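Local coordinates for pumilio homolog 23 (Arabidopsis thaliana, PDB 5WZJ), which binds RNA sequence-specifically, recognising a segment of 18S rRNA with pumilio repeats packed into a right-handed superhelix shaped like a half donut, at residues F404-F409 and K424-G429; I396-R401 and I448-S453; C380-V385 and I444-T449. All blocks are in the same frame, centred on the assembly; numbering follows the deposited sequence.

Interaction 1: residues F404-F409 and K424-G429; sequences FLDYYF and KMHVMG. With nucleotides of chain B.
Leu-405 lays its CB over one face of the His-426 imidazole, 3.9 Å from CB to the ring centroid, a CH-pi contact displaced toward the ring's rim. This is where the starts of two helices of the pumilio superhelix meet: Phe-404 holds the N-cap position of one, and His-426 that of the other. The histidine is a true N-cap. Its CG stands anti to the backbone N (chi1 -167°), and from there ND1 accepts the N-H of Gly-429 at 3.0 Å, almost in the ring plane. If the ring is neutral, its proton would then lie on NE2. Asp-406 comes in obliquely, its CG 3.5 Å from CD2 of His-426, with carboxylate and imidazole planes 54° apart. Its OD1 takes a hydrogen bond from water 1, which also donates to the carbonyl O of Lys-424. Water 2 donates to that same carbonyl and hydrogen-bonds Tyr-407 OH, so two solvent bridges converge on one backbone oxygen. Deeper in, the extended Met-425 chain crosses the Phe-404 ring, CG lying 3.5 Å from CE1 of that ring, and adds a Met-aromatic contact through SD; Trp-419 meets the same phenyl edge-to-face. On the RNA side, Met-428 reaches uridine U5 of chain B, its CE 3.3 Å from the ribose O4'.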
loop_
_atom_site.group_PDB
_atom_site.type_symbol
_atom_site.label_atom_id
_atom_site.label_comp_id
_atom_site.label_asym_id
_atom_site.label_seq_id
_atom_site.Cartn_x
_atom_site.Cartn_y
_atom_site.Cartn_z
ATOM N N PHE A 404 12.223 -15.629 -12.217
ATOM C CA PHE A 404 11.874 -16.757 -11.360
ATOM C C PHE A 404 12.816 -16.805 -10.168
ATOM O O PHE A 404 13.373 -17.863 -9.859
ATOM C CB PHE A 404 11.960 -18.087 -12.117
ATOM C CG PHE A 404 10.937 -18.258 -13.201
ATOM C CD1 PHE A 404 9.603 -18.453 -12.892
ATOM C CD2 PHE A 404 11.322 -18.269 -14.532
ATOM C CE1 PHE A 404 8.662 -18.630 -13.888
ATOM C CE2 PHE A 404 10.392 -18.447 -15.535
ATOM C CZ PHE A 404 9.056 -18.633 -15.216
ATOM N N LEU A 405 13.003 -15.659 -9.507
ATOM C CA LEU A 405 14.046 -15.506 -8.493
ATOM C C LEU A 405 13.995 -16.607 -7.431
ATOM O O LEU A 405 15.041 -17.157 -7.052
ATOM C CB LEU A 405 13.913 -14.118 -7.860
ATOM C CG LEU A 405 15.030 -13.405 -7.103
ATOM C CD1 LEU A 405 16.335 -13.411 -7.877
ATOM C CD2 LEU A 405 14.591 -11.966 -6.839
ATOM N N ASP A 406 12.794 -16.964 -6.950
ATOM C CA ASP A 406 12.712 -17.970 -5.885
ATOM C C ASP A 406 13.029 -19.370 -6.404
ATOM O O ASP A 406 13.671 -20.161 -5.703
ATOM C CB ASP A 406 11.339 -17.944 -5.193
ATOM C CG ASP A 406 10.174 -18.057 -6.166
ATOM O OD1 ASP A 406 10.377 -17.817 -7.379
ATOM O OD2 ASP A 406 9.045 -18.371 -5.711
ATOM N N TYR A 407 12.614 -19.692 -7.635
ATOM C CA TYR A 407 12.952 -21.001 -8.195
ATOM C C TYR A 407 14.450 -21.131 -8.435
ATOM O O TYR A 407 15.037 -22.187 -8.171
ATOM C CB TYR A 407 12.191 -21.250 -9.501
ATOM C CG TYR A 407 10.708 -21.464 -9.315
ATOM C CD1 TYR A 407 9.822 -20.391 -9.351
ATOM C CD2 TYR A 407 10.187 -22.738 -9.113
ATOM C CE1 TYR A 407 8.462 -20.578 -9.181
ATOM C CE2 TYR A 407 8.824 -22.936 -8.938
ATOM C CZ TYR A 407 7.967 -21.854 -8.971
ATOM O OH TYR A 407 6.610 -22.035 -8.798
ATOM N N TYR A 408 15.089 -20.080 -8.946
ATOM C CA TYR A 408 16.520 -20.179 -9.207
ATOM C C TYR A 408 17.314 -20.292 -7.908
ATOM O O TYR A 408 18.227 -21.115 -7.803
ATOM C CB TYR A 408 17.015 -18.985 -10.032
ATOM C CG TYR A 408 18.515 -18.927 -10.050
ATOM C CD1 TYR A 408 19.251 -19.839 -10.795
ATOM C CD2 TYR A 408 19.204 -17.998 -9.277
ATOM C CE1 TYR A 408 20.640 -19.814 -10.791
ATOM C CE2 TYR A 408 20.593 -17.961 -9.265
ATOM C CZ TYR A 408 21.305 -18.869 -10.025
ATOM O OH TYR A 408 22.685 -18.834 -10.007
ATOM N N PHE A 409 17.007 -19.461 -6.910
ATOM C CA PHE A 409 17.803 -19.540 -5.693
ATOM C C PHE A 409 17.429 -20.744 -4.839
ATOM O O PHE A 409 18.234 -21.171 -4.008
ATOM C CB PHE A 409 17.697 -18.244 -4.887
ATOM C CG PHE A 409 18.636 -17.167 -5.366
ATOM C CD1 PHE A 409 19.956 -17.145 -4.944
ATOM C CD2 PHE A 409 18.207 -16.188 -6.255
ATOM C CE1 PHE A 409 20.831 -16.167 -5.394
ATOM C CE2 PHE A 409 19.077 -15.203 -6.702
ATOM C CZ PHE A 409 20.393 -15.199 -6.276
ATOM N N LYS A 424 4.277 -19.442 -11.881
ATOM C CA LYS A 424 4.014 -18.023 -11.726
ATOM C C LYS A 424 5.335 -17.299 -11.479
ATOM O O LYS A 424 6.152 -17.743 -10.669
ATOM C CB LYS A 424 3.036 -17.791 -10.577
ATOM C CG LYS A 424 2.721 -16.321 -10.302
ATOM C CD LYS A 424 1.995 -15.668 -11.478
ATOM C CE LYS A 424 1.869 -14.164 -11.284
ATOM N NZ LYS A 424 3.215 -13.520 -11.102
ATOM N N MET A 425 5.561 -16.199 -12.193
ATOM C CA MET A 425 6.817 -15.479 -12.025
ATOM C C MET A 425 6.840 -14.698 -10.708
ATOM O O MET A 425 5.808 -14.425 -10.092
ATOM C CB MET A 425 7.056 -14.554 -13.211
ATOM C CG MET A 425 7.469 -15.348 -14.438
ATOM S SD MET A 425 7.558 -14.400 -15.957
ATOM C CE MET A 425 8.236 -15.665 -17.049
ATOM N N HIS A 426 8.051 -14.320 -10.299
ATOM C CA HIS A 426 8.313 -13.775 -8.973
ATOM C C HIS A 426 7.969 -12.291 -8.922
ATOM O O HIS A 426 8.481 -11.500 -9.724
ATOM C CB HIS A 426 9.786 -13.995 -8.634
ATOM C CG HIS A 426 10.123 -13.765 -7.195
ATOM N ND1 HIS A 426 10.696 -12.595 -6.745
ATOM C CD2 HIS A 426 9.991 -14.566 -6.109
ATOM C CE1 HIS A 426 10.897 -12.680 -5.440
ATOM N NE2 HIS A 426 10.476 -13.865 -5.030
ATOM N N VAL A 427 7.132 -11.901 -7.956
ATOM C CA VAL A 427 6.616 -10.530 -7.947
ATOM C C VAL A 427 7.744 -9.519 -7.744
ATOM O O VAL A 427 7.871 -8.546 -8.499
ATOM C CB VAL A 427 5.503 -10.372 -6.889
ATOM C CG1 VAL A 427 5.123 -8.902 -6.738
ATOM C CG2 VAL A 427 4.266 -11.169 -7.311
ATOM N N MET A 428 8.586 -9.724 -6.731
ATOM C CA MET A 428 9.603 -8.717 -6.450
ATOM C C MET A 428 10.702 -8.729 -7.510
ATOM O O MET A 428 11.223 -7.670 -7.885
ATOM C CB MET A 428 10.190 -8.930 -5.050
ATOM C CG MET A 428 11.174 -7.848 -4.637
ATOM S SD MET A 428 10.442 -6.197 -4.586
ATOM C CE MET A 428 9.418 -6.336 -3.123
ATOM N N GLY A 429 11.052 -9.913 -8.020
ATOM C CA GLY A 429 11.998 -9.968 -9.122
ATOM C C GLY A 429 11.502 -9.194 -10.327
ATOM O O GLY A 429 12.258 -8.451 -10.958
ATOM P P U B 5 2.577 -8.559 -1.868
ATOM O OP1 U B 5 2.112 -9.938 -2.147
ATOM O OP2 U B 5 2.032 -7.758 -0.744
ATOM O "O5'" U B 5 4.162 -8.587 -1.709
ATOM C "C5'" U B 5 4.975 -9.227 -2.685
ATOM C "C4'" U B 5 6.335 -9.562 -2.129
ATOM O "O4'" U B 5 7.067 -8.329 -1.892
ATOM C "C3'" U B 5 6.316 -10.306 -0.799
ATOM O "O3'" U B 5 7.459 -11.144 -0.739
ATOM C "C2'" U B 5 6.471 -9.174 0.217
ATOM O "O2'" U B 5 6.991 -9.575 1.465
ATOM C "C1'" U B 5 7.422 -8.237 -0.522
ATOM N N1 U B 5 7.315 -6.824 -0.134
ATOM C C2 U B 5 8.482 -6.193 0.247
ATOM O O2 U B 5 9.551 -6.770 0.296
ATOM N N3 U B 5 8.356 -4.871 0.585
ATOM C C4 U B 5 7.195 -4.130 0.570
ATOM O O4 U B 5 7.256 -2.951 0.900
ATOM C C5 U B 5 6.025 -4.843 0.154
ATOM C C6 U B 5 6.119 -6.140 -0.185
HETATM O O HOH W 1 8.682 -17.093 -9.505
HETATM O O HOH W 2 5.296 -19.716 -8.633
#

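Interaction 2: residues I396-R401 and I448-S453; sequences ISILPR and ITSLTS
Ser-450 pushes its hydroxyl into the start of helix 398-403 and is gripped there by two hydrogen bonds. As donor, OG gives its proton to the carbonyl O of Ile-396 at 2.7 Å, approaching from above the carbonyl plane, 51° out of it. As acceptor, the same OG takes the backbone N-H of Leu-399 at 3.1 Å, a fairly straight bond of 163°. That N-H belongs to the first turn of the helix; Ser-397 sits at the N-cap position but its side chain makes no capping bond, and the hydroxyl from the other helix serves Leu-399. OG gets there because it stands anti to its own backbone N (chi1 177°). The fit is tight: Ile-398 CG2 lies 3.4 Å from Ser-450 CB. Two more hydroxyls turn back on their own helix. Thr-452 OG1 donates to Ile-448 O at 2.8 Å and Ser-453 OG to Thr-449 O at 2.7 Å, each reaching its carbonyl from the face opposite the helical N-H. Apolar contacts flank the polar centre, Leu-399 CG packing 3.8 Å from Leu-451 CB, with Val-471 and Phe-475 of helix 468-477 alongside. Through its buried serine, helix 445-453 is joined to the start of helix 398-403 within the all-helical alpha-solenoid of pumilio repeats.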
loop_
_atom_site.group_PDB
_atom_site.type_symbol
_atom_site.label_atom_id
_atom_site.label_comp_id
_atom_site.label_asym_id
_atom_site.label_seq_id
_atom_site.Cartn_x
_atom_site.Cartn_y
_atom_site.Cartn_z
ATOM N N ILE A 396 24.184 -14.111 -19.409
ATOM C CA ILE A 396 23.125 -14.068 -20.416
ATOM C C ILE A 396 21.778 -14.489 -19.823
ATOM O O ILE A 396 20.721 -14.180 -20.385
ATOM C CB ILE A 396 23.510 -14.947 -21.635
ATOM C CG1 ILE A 396 22.549 -14.727 -22.810
ATOM C CG2 ILE A 396 23.534 -16.408 -21.244
ATOM C CD1 ILE A 396 22.655 -13.356 -23.456
ATOM N N SER A 397 21.789 -15.158 -18.673
ATOM C CA SER A 397 20.574 -15.660 -18.047
ATOM C C SER A 397 20.049 -14.740 -16.948
ATOM O O SER A 397 19.220 -15.167 -16.137
ATOM C CB SER A 397 20.819 -17.064 -17.492
ATOM O OG SER A 397 21.009 -17.975 -18.559
ATOM N N ILE A 398 20.506 -13.490 -16.897
ATOM C CA ILE A 398 20.085 -12.628 -15.797
ATOM C C ILE A 398 18.566 -12.449 -15.801
ATOM O O ILE A 398 17.925 -12.482 -14.745
ATOM C CB ILE A 398 20.845 -11.287 -15.838
ATOM C CG1 ILE A 398 20.397 -10.375 -14.694
ATOM C CG2 ILE A 398 20.652 -10.601 -17.152
ATOM C CD1 ILE A 398 20.667 -10.956 -13.320
ATOM N N LEU A 399 17.956 -12.296 -16.985
ATOM C CA LEU A 399 16.509 -12.094 -17.028
ATOM C C LEU A 399 15.752 -13.312 -16.550
ATOM O O LEU A 399 14.924 -13.184 -15.615
ATOM C CB LEU A 399 16.073 -11.647 -18.433
ATOM C CG LEU A 399 15.419 -10.265 -18.526
ATOM C CD1 LEU A 399 14.187 -10.162 -17.609
ATOM C CD2 LEU A 399 16.437 -9.166 -18.194
ATOM N N PRO A 400 15.936 -14.526 -17.094
ATOM C CA PRO A 400 15.200 -15.685 -16.572
ATOM C C PRO A 400 15.368 -15.892 -15.075
ATOM O O PRO A 400 14.401 -16.243 -14.389
ATOM C CB PRO A 400 15.786 -16.870 -17.357
ATOM C CG PRO A 400 16.306 -16.284 -18.610
ATOM C CD PRO A 400 16.798 -14.903 -18.239
ATOM N N ARG A 401 16.575 -15.685 -14.550
ATOM C CA ARG A 401 16.786 -15.936 -13.133
ATOM C C ARG A 401 16.052 -14.921 -12.267
ATOM O O ARG A 401 15.560 -15.275 -11.194
ATOM C CB ARG A 401 18.281 -15.946 -12.818
ATOM C CG ARG A 401 19.022 -17.112 -13.492
ATOM C CD ARG A 401 20.504 -17.063 -13.247
ATOM N NE ARG A 401 21.183 -18.180 -13.902
ATOM C CZ ARG A 401 22.451 -18.517 -13.687
ATOM N NH1 ARG A 401 23.189 -17.828 -12.822
ATOM N NH2 ARG A 401 22.979 -19.551 -14.331
ATOM N N ILE A 448 19.214 -5.614 -21.185
ATOM C CA ILE A 448 18.618 -5.483 -22.514
ATOM C C ILE A 448 19.031 -6.656 -23.396
ATOM O O ILE A 448 18.205 -7.242 -24.113
ATOM C CB ILE A 448 19.021 -4.142 -23.154
ATOM C CG1 ILE A 448 18.398 -2.970 -22.398
ATOM C CG2 ILE A 448 18.608 -4.100 -24.621
ATOM C CD1 ILE A 448 19.047 -1.624 -22.713
ATOM N N THR A 449 20.321 -7.008 -23.369
ATOM C CA THR A 449 20.782 -8.135 -24.179
ATOM C C THR A 449 20.132 -9.436 -23.720
ATOM O O THR A 449 19.660 -10.227 -24.544
ATOM C CB THR A 449 22.312 -8.236 -24.130
ATOM O OG1 THR A 449 22.881 -7.188 -24.935
ATOM C CG2 THR A 449 22.777 -9.585 -24.655
ATOM N N SER A 450 20.060 -9.652 -22.404
ATOM C CA SER A 450 19.489 -10.893 -21.889
ATOM C C SER A 450 18.010 -11.005 -22.233
ATOM O O SER A 450 17.539 -12.076 -22.641
ATOM C CB SER A 450 19.696 -10.975 -20.374
ATOM O OG SER A 450 19.086 -12.137 -19.821
ATOM N N LEU A 451 17.255 -9.911 -22.071
ATOM C CA LEU A 451 15.825 -9.965 -22.376
ATOM C C LEU A 451 15.588 -10.181 -23.866
ATOM O O LEU A 451 14.756 -11.010 -24.254
ATOM C CB LEU A 451 15.117 -8.685 -21.918
ATOM C CG LEU A 451 13.610 -8.628 -22.241
ATOM C CD1 LEU A 451 12.824 -9.652 -21.421
ATOM C CD2 LEU A 451 13.028 -7.236 -22.006
ATOM N N THR A 452 16.275 -9.410 -24.721
ATOM C CA THR A 452 16.010 -9.532 -26.157
ATOM C C THR A 452 16.604 -10.795 -26.762
ATOM O O THR A 452 16.236 -11.140 -27.893
ATOM C CB THR A 452 16.535 -8.328 -26.942
ATOM O OG1 THR A 452 17.953 -8.211 -26.757
ATOM C CG2 THR A 452 15.843 -7.045 -26.489
ATOM N N SER A 453 17.507 -11.479 -26.048
ATOM C CA SER A 453 18.051 -12.762 -26.497
ATOM C C SER A 453 17.155 -13.942 -26.179
ATOM O O SER A 453 17.341 -15.004 -26.775
ATOM C CB SER A 453 19.412 -13.049 -25.851
ATOM O OG SER A 453 20.389 -12.149 -26.334
#

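Interaction 3: residues C380-V385 and I444-T449; sequences CCEALV and IQPYIT
Tyr-447 is the bump of this interface: its ring reaches across from helix 445-453 and its tip enters a hollow on helix 377-388 bordered by Cys-381, Leu-384 and Val-385. Val-385 CG2 and Leu-384 CD2 approach obliquely from opposite sides of the ring plane. Val-385 CG2 slides past at 3.5 Å from CZ of the tyrosine, while Leu-384 crosses at about a right angle, its CB 3.3 Å from the tyrosine OH. At the bottom of the hollow OH donates to the carbonyl O of Cys-381 at 2.7 Å, in the carbonyl plane and on a lone pair; that oxygen also keeps its helical bond to Val-385 N. In this alpha-solenoid of pumilio repeats the axes of the two short helical segments approach to 10.8 Å at an angle of 55°, and the tyrosine spans that distance. Ile-436 of helix 427-436 and Ile-398 and Leu-402 of helix 398-403 also touch Tyr-447, so the ring is packed among several helices. Beside it, Cys-381 SG nestles against Ile-444 CG2 at 3.7 Å, with Phe-439 touching both residues. Toward the outside the Pro-446 ring meets the bent Glu-382 chain at about a right angle, CG lying 3.8 Å from OE2 of the glutamate, whose OE1 forms a salt bridge to Arg-395.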
loop_
_atom_site.group_PDB
_atom_site.type_symbol
_atom_site.label_atom_id
_atom_site.label_comp_id
_atom_site.label_asym_id
_atom_site.label_seq_id
_atom_site.Cartn_x
_atom_site.Cartn_y
_atom_site.Cartn_z
ATOM N N CYS A 380 24.838 -0.222 -8.828
ATOM C CA CYS A 380 23.727 -1.049 -8.363
ATOM C C CYS A 380 23.324 -2.084 -9.411
ATOM O O CYS A 380 23.103 -3.258 -9.086
ATOM C CB CYS A 380 22.535 -0.168 -7.996
ATOM S SG CYS A 380 22.764 0.664 -6.392
ATOM N N CYS A 381 23.197 -1.661 -10.666
ATOM C CA CYS A 381 22.821 -2.597 -11.727
ATOM C C CYS A 381 23.855 -3.710 -11.876
ATOM O O CYS A 381 23.497 -4.887 -12.023
ATOM C CB CYS A 381 22.659 -1.851 -13.048
ATOM S SG CYS A 381 21.316 -0.634 -13.087
ATOM N N GLU A 382 25.145 -3.362 -11.820
ATOM C CA GLU A 382 26.184 -4.378 -11.985
ATOM C C GLU A 382 26.265 -5.286 -10.772
ATOM O O GLU A 382 26.508 -6.487 -10.914
ATOM C CB GLU A 382 27.545 -3.729 -12.255
ATOM C CG GLU A 382 27.661 -3.127 -13.662
ATOM C CD GLU A 382 27.451 -4.165 -14.760
ATOM O OE1 GLU A 382 27.872 -5.335 -14.559
ATOM O OE2 GLU A 382 26.851 -3.809 -15.806
ATOM N N ALA A 383 26.070 -4.735 -9.568
ATOM C CA ALA A 383 26.077 -5.576 -8.375
ATOM C C ALA A 383 24.954 -6.606 -8.427
ATOM O O ALA A 383 25.131 -7.753 -7.993
ATOM C CB ALA A 383 25.966 -4.713 -7.115
ATOM N N LEU A 384 23.788 -6.220 -8.958
ATOM C CA LEU A 384 22.683 -7.167 -9.084
ATOM C C LEU A 384 23.034 -8.298 -10.049
ATOM O O LEU A 384 22.785 -9.473 -9.753
ATOM C CB LEU A 384 21.413 -6.451 -9.540
ATOM C CG LEU A 384 20.231 -7.390 -9.806
ATOM C CD1 LEU A 384 19.861 -8.208 -8.551
ATOM C CD2 LEU A 384 19.018 -6.627 -10.336
ATOM N N VAL A 385 23.617 -7.968 -11.210
ATOM C CA VAL A 385 24.016 -9.016 -12.158
ATOM C C VAL A 385 24.966 -10.004 -11.497
ATOM O O VAL A 385 24.782 -11.225 -11.579
ATOM C CB VAL A 385 24.670 -8.419 -13.414
ATOM C CG1 VAL A 385 25.074 -9.558 -14.354
ATOM C CG2 VAL A 385 23.744 -7.434 -14.116
ATOM N N ILE A 444 22.384 -0.603 -18.276
ATOM C CA ILE A 444 21.654 -1.860 -18.180
ATOM C C ILE A 444 21.820 -2.690 -19.444
ATOM O O ILE A 444 20.942 -3.494 -19.778
ATOM C CB ILE A 444 20.160 -1.595 -17.896
ATOM C CG1 ILE A 444 19.573 -0.726 -19.004
ATOM C CG2 ILE A 444 19.997 -0.908 -16.525
ATOM C CD1 ILE A 444 18.052 -0.630 -18.998
ATOM N N GLN A 445 22.941 -2.524 -20.150
ATOM C CA GLN A 445 23.168 -3.339 -21.345
ATOM C C GLN A 445 23.040 -4.844 -21.091
ATOM O O GLN A 445 22.418 -5.527 -21.920
ATOM C CB GLN A 445 24.531 -2.980 -21.965
ATOM C CG GLN A 445 24.510 -1.594 -22.629
ATOM C CD GLN A 445 23.548 -1.541 -23.809
ATOM O OE1 GLN A 445 23.751 -2.239 -24.803
ATOM N NE2 GLN A 445 22.486 -0.727 -23.704
ATOM N N PRO A 446 23.559 -5.415 -20.000
ATOM C CA PRO A 446 23.343 -6.856 -19.778
ATOM C C PRO A 446 21.870 -7.238 -19.694
ATOM O O PRO A 446 21.500 -8.339 -20.127
ATOM C CB PRO A 446 24.059 -7.122 -18.445
ATOM C CG PRO A 446 25.018 -5.987 -18.272
ATOM C CD PRO A 446 24.389 -4.811 -18.936
ATOM N N TYR A 447 21.013 -6.360 -19.156
ATOM C CA TYR A 447 19.597 -6.703 -19.036
ATOM C C TYR A 447 18.904 -6.644 -20.386
ATOM O O TYR A 447 18.088 -7.517 -20.708
ATOM C CB TYR A 447 18.899 -5.768 -18.039
ATOM C CG TYR A 447 19.477 -5.846 -16.654
ATOM C CD1 TYR A 447 20.605 -5.099 -16.316
ATOM C CD2 TYR A 447 18.914 -6.674 -15.682
ATOM C CE1 TYR A 447 21.146 -5.155 -15.053
ATOM C CE2 TYR A 447 19.463 -6.747 -14.398
ATOM C CZ TYR A 447 20.583 -5.974 -14.095
ATOM O OH TYR A 447 21.151 -6.011 -12.836
ATOM N N ILE A 448 19.214 -5.614 -21.185
ATOM C CA ILE A 448 18.618 -5.483 -22.514
ATOM C C ILE A 448 19.031 -6.656 -23.396
ATOM O O ILE A 448 18.205 -7.242 -24.113
ATOM C CB ILE A 448 19.021 -4.142 -23.154
ATOM C CG1 ILE A 448 18.398 -2.970 -22.398
ATOM C CG2 ILE A 448 18.608 -4.100 -24.621
ATOM C CD1 ILE A 448 19.047 -1.624 -22.713
ATOM N N THR A 449 20.321 -7.008 -23.369
ATOM C CA THR A 449 20.782 -8.135 -24.179
ATOM C C THR A 449 20.132 -9.436 -23.720
ATOM O O THR A 449 19.660 -10.227 -24.544
ATOM C CB THR A 449 22.312 -8.236 -24.130
ATOM O OG1 THR A 449 22.881 -7.188 -24.935
ATOM C CG2 THR A 449 22.777 -9.585 -24.655
#

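Going up the chain, helix 377-388 comes first, and interaction 3 joins it to the start of helix 445-453, closing a loop of 58 residues. Next is 396-401, which interaction 2 connects to the same helix across 46 residues; the segments of the two contacts overlap at Ile-448 and Thr-449, and the contacts touch directly, Ile-398 CG1 lying 3.8 Å from Tyr-447 CE2. Interaction 1 is nested inside both loops: 404-409, just after helix 398-403, meets 424-429 across only 14 residues, and helix 427-436 then leads on to helix 445-453. Interaction 1 borders the bound RNA, whereas the other two lie about 12 Å from it at their nearest atoms.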